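Local coordinates for ORF10 (Moritella marina, PDB 6RIW), which forms the ketosynthase and chain length factor didomain of a polyunsaturated fatty acid synthase and probably carries out 3-oxoacyl-[acyl-carrier-protein] synthase chemistry, at residues 87-92 with 173-178; 124-129 with 169-174; 300-305 with 339-344. All blocks are in the same frame, centred on the assembly; numbering follows the deposited sequence.

Contact 1 of 3, residues 87-92 with 173-178; sequences DDLNQW and GYPAAL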
loop_
_atom_site.group_PDB
_atom_site.type_symbol
_atom_site.label_atom_id
_atom_site.label_comp_id
_atom_site.label_asym_id
_atom_site.label_seq_id
_atom_site.Cartn_x
_atom_site.Cartn_y
_atom_site.Cartn_z
ATOM N N ASP A 87 1.909 11.660 -11.368
ATOM C CA ASP A 87 1.000 12.203 -10.364
ATOM C C ASP A 87 1.752 12.919 -9.237
ATOM O O ASP A 87 2.945 12.688 -8.991
ATOM C CB ASP A 87 0.164 11.057 -9.752
ATOM C CG ASP A 87 -1.022 11.536 -8.924
ATOM O OD1 ASP A 87 -2.085 11.863 -9.523
ATOM O OD2 ASP A 87 -0.926 11.537 -7.660
ATOM N N ASP A 88 1.003 13.763 -8.513
ATOM C CA ASP A 88 1.484 14.342 -7.251
ATOM C C ASP A 88 2.120 13.287 -6.356
ATOM O O ASP A 88 3.119 13.550 -5.668
ATOM C CB ASP A 88 0.319 14.980 -6.493
ATOM C CG ASP A 88 -0.108 16.323 -7.064
ATOM O OD1 ASP A 88 0.703 16.960 -7.769
ATOM O OD2 ASP A 88 -1.273 16.721 -6.805
ATOM N N LEU A 89 1.511 12.101 -6.289
ATOM C CA LEU A 89 2.080 11.041 -5.454
ATOM C C LEU A 89 3.564 10.867 -5.740
ATOM O O LEU A 89 4.396 10.866 -4.823
ATOM C CB LEU A 89 1.346 9.731 -5.695
ATOM C CG LEU A 89 1.471 8.709 -4.557
ATOM C CD1 LEU A 89 0.325 7.702 -4.658
ATOM C CD2 LEU A 89 2.791 8.019 -4.622
ATOM N N ASN A 90 3.909 10.693 -7.013
ATOM C CA ASN A 90 5.305 10.473 -7.373
ATOM C C ASN A 90 6.121 11.740 -7.203
ATOM O O ASN A 90 7.258 11.695 -6.704
ATOM C CB ASN A 90 5.399 9.987 -8.818
ATOM C CG ASN A 90 4.506 8.782 -9.091
ATOM O OD1 ASN A 90 4.963 7.650 -9.072
ATOM N ND2 ASN A 90 3.231 9.032 -9.342
ATOM N N GLN A 91 5.573 12.876 -7.636
ATOM C CA GLN A 91 6.359 14.109 -7.637
ATOM C C GLN A 91 6.656 14.575 -6.219
ATOM O O GLN A 91 7.765 15.052 -5.935
ATOM C CB GLN A 91 5.619 15.191 -8.411
ATOM C CG GLN A 91 5.477 14.823 -9.901
ATOM C CD GLN A 91 4.911 15.945 -10.727
ATOM O OE1 GLN A 91 4.299 16.869 -10.200
ATOM N NE2 GLN A 91 5.116 15.873 -12.046
ATOM N N TRP A 92 5.676 14.463 -5.321
ATOM C CA TRP A 92 5.926 14.874 -3.944
ATOM C C TRP A 92 6.984 13.989 -3.294
ATOM O O TRP A 92 7.823 14.478 -2.537
ATOM C CB TRP A 92 4.638 14.838 -3.131
ATOM C CG TRP A 92 3.601 15.818 -3.564
ATOM C CD1 TRP A 92 3.735 16.831 -4.480
ATOM C CD2 TRP A 92 2.250 15.870 -3.105
ATOM N NE1 TRP A 92 2.551 17.505 -4.614
ATOM C CE2 TRP A 92 1.624 16.942 -3.772
ATOM C CE3 TRP A 92 1.510 15.113 -2.190
ATOM C CZ2 TRP A 92 0.276 17.264 -3.574
ATOM C CZ3 TRP A 92 0.173 15.439 -1.978
ATOM C CH2 TRP A 92 -0.426 16.513 -2.666
ATOM N N GLY A 173 3.363 0.381 -5.008
ATOM C CA GLY A 173 4.770 0.062 -4.831
ATOM C C GLY A 173 5.733 0.836 -5.717
ATOM O O GLY A 173 6.817 1.228 -5.275
ATOM N N TYR A 174 5.356 1.069 -6.973
ATOM C CA TYR A 174 6.267 1.746 -7.900
ATOM C C TYR A 174 6.823 3.079 -7.391
ATOM O O TYR A 174 7.983 3.389 -7.721
ATOM C CB TYR A 174 5.563 1.950 -9.249
ATOM C CG TYR A 174 6.472 2.525 -10.315
ATOM C CD1 TYR A 174 7.609 1.839 -10.731
ATOM C CD2 TYR A 174 6.183 3.763 -10.905
ATOM C CE1 TYR A 174 8.455 2.373 -11.723
ATOM C CE2 TYR A 174 7.021 4.310 -11.883
ATOM C CZ TYR A 174 8.152 3.608 -12.285
ATOM O OH TYR A 174 8.974 4.147 -13.265
ATOM N N PRO A 175 6.096 3.903 -6.629
ATOM C CA PRO A 175 6.713 5.164 -6.166
ATOM C C PRO A 175 8.017 4.963 -5.411
ATOM O O PRO A 175 8.930 5.793 -5.536
ATOM C CB PRO A 175 5.625 5.777 -5.277
ATOM C CG PRO A 175 4.330 5.299 -5.954
ATOM C CD PRO A 175 4.648 3.872 -6.344
ATOM N N ALA A 176 8.138 3.883 -4.631
ATOM C CA ALA A 176 9.399 3.628 -3.940
ATOM C C ALA A 176 10.499 3.222 -4.922
ATOM O O ALA A 176 11.651 3.646 -4.782
ATOM C CB ALA A 176 9.212 2.552 -2.874
ATOM N N ALA A 177 10.169 2.395 -5.915
ATOM C CA ALA A 177 11.163 2.029 -6.921
ATOM C C ALA A 177 11.536 3.224 -7.787
ATOM O O ALA A 177 12.677 3.329 -8.245
ATOM C CB ALA A 177 10.630 0.881 -7.792
ATOM N N LEU A 178 10.590 4.126 -8.034
ATOM C CA LEU A 178 10.893 5.302 -8.831
ATOM C C LEU A 178 11.848 6.225 -8.092
ATOM O O LEU A 178 12.780 6.778 -8.692
ATOM C CB LEU A 178 9.607 6.040 -9.170
ATOM C CG LEU A 178 9.804 7.374 -9.883
ATOM C CD1 LEU A 178 10.104 7.103 -11.321
ATOM C CD2 LEU A 178 8.540 8.205 -9.786
HETATM O O HOH W 1 7.795 8.389 -6.330
#
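Leu89 and Pro175 meet at the tight spot of this contact: the CD2 methyl of Leu89 presses on CG of the Pro175 ring at 3.4 Å, closer than carbons usually sit. The same methyl also lies 3.7 Å from Pro175 CB, the two side chains crossing at a slant. Chi1 of -158° sets Leu89 CG anti to the backbone N; although its CB does not point at the other helix, the methyl CD2 comes up to it. Beside this pair the side chain of Asn90 crosses that of Leu178 at about a right angle, and Leu178 CD2 sits 3.7 Å from Asn90 OD1.

The contact joins the first turns of helices 88-104 and 174-183 in the ketosynthase N-terminal region; the axes of the short segments 88-92 and 174-178 come within 9.8 Å, at 33° between their N-to-C directions. Proline suits the first turn of a helix, where no backbone N-H is needed for an i to i-4 bond. Asp87 is the N-cap of the first helix, its OD2 accepting from Leu89 N at 2.9 Å in a nearly straight bond.

On the looser side, at the backbone carbonyls, a water bridges the two helices. It donates to Pro175 O at 2.9 Å and, weakly, to Asn90 O at 3.4 Å. Farther out, Tyr174 barely touches Asn90, and its hydroxyl is hydrogen-bonded to that of Tyr82.

Contact 2 of 3, residues 124-129 with 169-174; sequences FPTKSS and ALVAGY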
loop_
_atom_site.group_PDB
_atom_site.type_symbol
_atom_site.label_atom_id
_atom_site.label_comp_id
_atom_site.label_asym_id
_atom_site.label_seq_id
_atom_site.Cartn_x
_atom_site.Cartn_y
_atom_site.Cartn_z
ATOM N N PHE A 124 -4.722 3.708 -2.524
ATOM C CA PHE A 124 -5.974 4.293 -3.008
ATOM C C PHE A 124 -5.809 4.847 -4.416
ATOM O O PHE A 124 -4.707 5.239 -4.805
ATOM C CB PHE A 124 -6.399 5.469 -2.132
ATOM C CG PHE A 124 -6.923 5.102 -0.768
ATOM C CD1 PHE A 124 -7.184 3.795 -0.414
ATOM C CD2 PHE A 124 -7.161 6.116 0.151
ATOM C CE1 PHE A 124 -7.680 3.501 0.845
ATOM C CE2 PHE A 124 -7.657 5.835 1.409
ATOM C CZ PHE A 124 -7.922 4.516 1.751
ATOM N N PRO A 125 -6.902 4.993 -5.164
ATOM C CA PRO A 125 -6.840 5.731 -6.436
ATOM C C PRO A 125 -6.220 7.106 -6.228
ATOM O O PRO A 125 -6.397 7.729 -5.181
ATOM C CB PRO A 125 -8.306 5.852 -6.855
ATOM C CG PRO A 125 -8.988 4.600 -6.208
ATOM C CD PRO A 125 -8.231 4.414 -4.893
ATOM N N THR A 126 -5.521 7.582 -7.250
ATOM C CA THR A 126 -4.973 8.932 -7.251
ATOM C C THR A 126 -5.699 9.769 -8.293
ATOM O O THR A 126 -6.503 9.270 -9.090
ATOM C CB THR A 126 -3.470 8.945 -7.544
ATOM O OG1 THR A 126 -3.245 8.539 -8.899
ATOM C CG2 THR A 126 -2.686 8.033 -6.567
ATOM N N LYS A 127 -5.394 11.071 -8.305
ATOM C CA LYS A 127 -6.050 11.920 -9.290
ATOM C C LYS A 127 -5.673 11.502 -10.708
ATOM O O LYS A 127 -6.505 11.594 -11.619
ATOM C CB LYS A 127 -5.702 13.392 -9.030
ATOM C CG LYS A 127 -6.141 13.881 -7.644
ATOM C CD LYS A 127 -5.929 15.413 -7.514
ATOM C CE LYS A 127 -4.427 15.748 -7.535
ATOM N NZ LYS A 127 -3.654 15.204 -6.345
ATOM N N SER A 128 -4.465 10.948 -10.892
ATOM C CA SER A 128 -4.032 10.507 -12.211
ATOM C C SER A 128 -4.503 9.097 -12.546
ATOM O O SER A 128 -4.848 8.825 -13.700
ATOM C CB SER A 128 -2.505 10.572 -12.321
ATOM O OG SER A 128 -2.051 11.907 -12.124
ATOM N N SER A 129 -4.482 8.170 -11.587
ATOM C CA SER A 129 -4.882 6.796 -11.931
ATOM C C SER A 129 -6.337 6.737 -12.411
ATOM O O SER A 129 -6.667 5.932 -13.294
ATOM C CB SER A 129 -4.628 5.847 -10.749
ATOM O OG SER A 129 -5.539 6.038 -9.676
ATOM N N ALA A 169 -0.834 4.193 -12.908
ATOM C CA ALA A 169 -1.697 3.215 -12.250
ATOM C C ALA A 169 -0.942 2.314 -11.269
ATOM O O ALA A 169 -1.579 1.520 -10.555
ATOM C CB ALA A 169 -2.394 2.345 -13.302
ATOM N N LEU A 170 0.388 2.405 -11.230
ATOM C CA LEU A 170 1.204 1.595 -10.324
ATOM C C LEU A 170 1.333 2.359 -9.009
ATOM O O LEU A 170 2.366 2.947 -8.671
ATOM C CB LEU A 170 2.567 1.281 -10.944
ATOM C CG LEU A 170 2.547 0.648 -12.359
ATOM C CD1 LEU A 170 3.950 0.491 -12.893
ATOM C CD2 LEU A 170 1.844 -0.709 -12.319
ATOM N N VAL A 171 0.226 2.375 -8.273
ATOM C CA VAL A 171 0.086 3.361 -7.205
ATOM C C VAL A 171 0.848 2.938 -5.949
ATOM O O VAL A 171 1.545 3.750 -5.326
ATOM C CB VAL A 171 -1.411 3.599 -6.928
ATOM C CG1 VAL A 171 -1.598 4.284 -5.584
ATOM C CG2 VAL A 171 -2.034 4.455 -8.059
ATOM N N ALA A 172 0.738 1.671 -5.548
ATOM C CA ALA A 172 1.216 1.284 -4.218
ATOM C C ALA A 172 2.748 1.185 -4.142
ATOM O O ALA A 172 3.381 1.841 -3.302
ATOM C CB ALA A 172 0.557 -0.034 -3.786
ATOM N N GLY A 173 3.363 0.381 -5.008
ATOM C CA GLY A 173 4.770 0.062 -4.831
ATOM C C GLY A 173 5.733 0.836 -5.717
ATOM O O GLY A 173 6.817 1.228 -5.275
ATOM N N TYR A 174 5.356 1.069 -6.973
ATOM C CA TYR A 174 6.267 1.746 -7.900
ATOM C C TYR A 174 6.823 3.079 -7.391
ATOM O O TYR A 174 7.983 3.389 -7.721
ATOM C CB TYR A 174 5.563 1.950 -9.249
ATOM C CG TYR A 174 6.472 2.525 -10.315
ATOM C CD1 TYR A 174 7.609 1.839 -10.731
ATOM C CD2 TYR A 174 6.183 3.763 -10.905
ATOM C CE1 TYR A 174 8.455 2.373 -11.723
ATOM C CE2 TYR A 174 7.021 4.310 -11.883
ATOM C CZ TYR A 174 8.152 3.608 -12.285
ATOM O OH TYR A 174 8.974 4.147 -13.265
#
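Val171 and Thr126 reach toward each other tip to tip, CG2 of the threonine standing 3.9 Å from CG2 of the valine. The contact joins the loop that leads into helix 129-148 with the loop that leads into helix 174-183, both in the ketosynthase N-terminal region, and the first of them enters its helix through a capping box. Valine suits the centre because its methyls diverge and serve several neighbours. CG1 lies 3.3 Å from the carbonyl oxygen of Phe124, whereas CG2 also rests 4.0 Å from Ser129 CB. The small side chain of Ser129 allows the backbones to draw close, its CB being 4.2 Å from Ala169 CA.

The second shell fixes these groups. In the capping box Ser129 N donates to Thr126 OG1 at 3.0 Å. Thr126 N returns a bond to Ser129 OG at 2.9 Å, and both bonds are nearly straight. With OG1 between the backbone N and the carbonyl carbon (chi1 68°), threonine serves both roles: its hydroxyl caps and its methyl packs. An alanine here would probably leave Ser129 N without its capping acceptor and open a gap beside the methyls of Val171. On the facing loop, Leu170 is the centre of an inverse gamma turn just before Val171, and Asn121 ND2 binds Ala172 O. Farther out, Leu89 of helix 88-104 touches both Thr126 and Val171. Ser129 OG, besides accepting from Thr126 N, is hydrogen-bonded to NE2 of His589, which by its place in the sequence probably belongs to the chain length factor half.

Contact 3 of 3, residues 300-305 with 339-344; sequences LSPNTK and DNVELR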
loop_
_atom_site.group_PDB
_atom_site.type_symbol
_atom_site.label_atom_id
_atom_site.label_comp_id
_atom_site.label_asym_id
_atom_site.label_seq_id
_atom_site.Cartn_x
_atom_site.Cartn_y
_atom_site.Cartn_z
ATOM N N LEU A 300 -11.680 -0.088 12.976
ATOM C CA LEU A 300 -11.382 1.340 13.020
ATOM C C LEU A 300 -11.179 1.879 14.436
ATOM O O LEU A 300 -10.846 3.058 14.590
ATOM C CB LEU A 300 -12.491 2.134 12.310
ATOM C CG LEU A 300 -12.603 1.936 10.795
ATOM C CD1 LEU A 300 -13.664 2.868 10.193
ATOM C CD2 LEU A 300 -11.249 2.131 10.107
ATOM N N SER A 301 -11.321 1.044 15.466
ATOM C CA SER A 301 -11.301 1.532 16.848
ATOM C C SER A 301 -10.035 1.105 17.573
ATOM O O SER A 301 -9.660 -0.074 17.508
ATOM C CB SER A 301 -12.524 1.016 17.612
ATOM O OG SER A 301 -13.703 1.175 16.839
ATOM N N PRO A 302 -9.382 2.006 18.297
ATOM C CA PRO A 302 -8.131 1.651 18.980
ATOM C C PRO A 302 -8.377 0.824 20.234
ATOM O O PRO A 302 -9.425 0.914 20.877
ATOM C CB PRO A 302 -7.532 3.011 19.344
ATOM C CG PRO A 302 -8.745 3.897 19.503
ATOM C CD PRO A 302 -9.751 3.419 18.500
ATOM N N ASN A 303 -7.376 0.012 20.569
ATOM C CA ASN A 303 -7.406 -0.899 21.708
ATOM C C ASN A 303 -6.280 -0.502 22.647
ATOM O O ASN A 303 -5.108 -0.523 22.260
ATOM C CB ASN A 303 -7.241 -2.349 21.244
ATOM C CG ASN A 303 -7.571 -3.368 22.322
ATOM O OD1 ASN A 303 -7.364 -3.127 23.513
ATOM N ND2 ASN A 303 -8.071 -4.535 21.899
ATOM N N THR A 304 -6.628 -0.137 23.881
ATOM C CA THR A 304 -5.584 0.318 24.790
ATOM C C THR A 304 -4.543 -0.773 25.059
ATOM O O THR A 304 -3.376 -0.456 25.306
ATOM C CB THR A 304 -6.204 0.827 26.100
ATOM O OG1 THR A 304 -5.176 1.397 26.929
ATOM C CG2 THR A 304 -6.912 -0.305 26.845
ATOM N N LYS A 305 -4.917 -2.055 24.965
ATOM C CA LYS A 305 -3.944 -3.110 25.275
ATOM C C LYS A 305 -2.773 -3.100 24.293
ATOM O O LYS A 305 -1.618 -3.276 24.698
ATOM C CB LYS A 305 -4.611 -4.490 25.300
ATOM C CG LYS A 305 -5.028 -5.044 23.934
ATOM C CD LYS A 305 -5.975 -6.253 24.029
ATOM C CE LYS A 305 -5.237 -7.566 23.943
ATOM N NZ LYS A 305 -5.245 -8.083 22.534
ATOM N N ASP A 339 -8.832 9.954 21.134
ATOM C CA ASP A 339 -8.103 10.824 22.051
ATOM C C ASP A 339 -8.146 10.258 23.473
ATOM O O ASP A 339 -7.121 10.214 24.166
ATOM C CB ASP A 339 -8.678 12.249 22.011
ATOM C CG ASP A 339 -8.306 13.034 20.718
ATOM O OD1 ASP A 339 -7.790 12.429 19.725
ATOM O OD2 ASP A 339 -8.562 14.277 20.700
ATOM N N ASN A 340 -9.317 9.768 23.904
ATOM C CA ASN A 340 -9.457 9.253 25.267
ATOM C C ASN A 340 -8.722 7.927 25.451
ATOM O O ASN A 340 -8.145 7.678 26.519
ATOM C CB ASN A 340 -10.937 9.089 25.624
ATOM C CG ASN A 340 -11.639 10.426 25.829
ATOM O OD1 ASN A 340 -11.482 11.057 26.864
ATOM N ND2 ASN A 340 -12.402 10.865 24.829
ATOM N N VAL A 341 -8.744 7.055 24.437
ATOM C CA VAL A 341 -8.022 5.789 24.552
ATOM C C VAL A 341 -6.523 6.031 24.665
ATOM O O VAL A 341 -5.845 5.404 25.488
ATOM C CB VAL A 341 -8.360 4.848 23.379
ATOM C CG1 VAL A 341 -7.416 3.641 23.386
ATOM C CG2 VAL A 341 -9.797 4.356 23.481
ATOM N N GLU A 342 -5.973 6.938 23.844
ATOM C CA GLU A 342 -4.542 7.213 23.921
ATOM C C GLU A 342 -4.167 7.819 25.272
ATOM O O GLU A 342 -3.101 7.513 25.826
ATOM C CB GLU A 342 -4.097 8.140 22.779
ATOM C CG GLU A 342 -2.604 8.536 22.867
ATOM C CD GLU A 342 -2.073 9.275 21.625
ATOM O OE1 GLU A 342 -2.886 9.878 20.886
ATOM O OE2 GLU A 342 -0.839 9.240 21.392
ATOM N N LEU A 343 -5.029 8.686 25.822
ATOM C CA LEU A 343 -4.741 9.249 27.141
ATOM C C LEU A 343 -4.791 8.168 28.217
ATOM O O LEU A 343 -3.996 8.193 29.163
ATOM C CB LEU A 343 -5.720 10.380 27.466
ATOM C CG LEU A 343 -5.446 11.703 26.747
ATOM C CD1 LEU A 343 -6.652 12.652 26.817
ATOM C CD2 LEU A 343 -4.193 12.353 27.318
ATOM N N ARG A 344 -5.698 7.204 28.076
ATOM C CA ARG A 344 -5.743 6.096 29.025
ATOM C C ARG A 344 -4.485 5.246 28.932
ATOM O O ARG A 344 -3.894 4.884 29.960
ATOM C CB ARG A 344 -6.990 5.247 28.780
ATOM C CG ARG A 344 -7.024 3.937 29.568
ATOM C CD ARG A 344 -8.349 3.225 29.419
ATOM N NE ARG A 344 -8.414 1.983 30.199
ATOM C CZ ARG A 344 -9.268 0.985 29.961
ATOM N NH1 ARG A 344 -10.139 1.068 28.964
ATOM N NH2 ARG A 344 -9.250 -0.108 30.715
#
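Val341 holds CG1 anti to its backbone N (chi1 170°), and Arg344, one turn later, holds CG anti in the same way (chi1 171°); this puts Val341 CG1 beside Thr304 and starts the arginine chain on the same side, from where it runs extended from CG to NE. The valine methyl CG1 lies 3.9 Å from Thr304 N and 4.1 Å from Thr304 CB, packing against the first residue of helix 304-318. Thr304 CG2 in turn sits over the centre of the Arg344 guanidinium, 4.0 Å above the plane, so a methyl covers one flat face of the charged group. The two side chains cross at about a right angle. Arginine suits this exposed position because its long aliphatic stem can lie against the protein while its charged end stays near solvent.

In this way the N-terminal end of helix 304-318 is laid against the side of helix 336-350, within the C-terminal region of the ketosynthase domain. Asn303 is the N-cap, its OD1 accepting from Lys305 N at 3.0 Å, with the donor tilted 34° from the carbonyl plane. Asparagine fits the task because its short side chain can fold back to accept from the first turn.

Just before the cap, Pro302 adds an apolar patch: its CG meets Val341 CB at 4.0 Å, the ring crossing the valine obliquely. A proline in the loop contributes a compact ring with little freedom to move. On the polar side of Thr304, OG1 is hydrogen-bonded to Ser345 OG, tying the threonine to the facing helix by a second kind of interaction.

All three contacts belong to the ketosynthase domain of the didomain. Contacts 1 and 2 lie side by side, their centres 8 Å apart, and converge along the chain on one stretch: segment 124-129 comes between 87-92 and 169-178, and Gly173 and Tyr174 belong to both. Polar bonds also join their first segments, a probable hydrogen bond of 2.6 Å between Asp87 OD1 and Ser128 OG and a salt bridge of 2.9 Å between Asp88 OD2 and Lys127 NZ. Contact 3 follows in the C-terminal region, nearer the surface, its centre about 33 Å from that of contact 1 and about 31 Å from that of contact 2. It touches neither, and joins a separate pair of helices, 304-318 and 336-350.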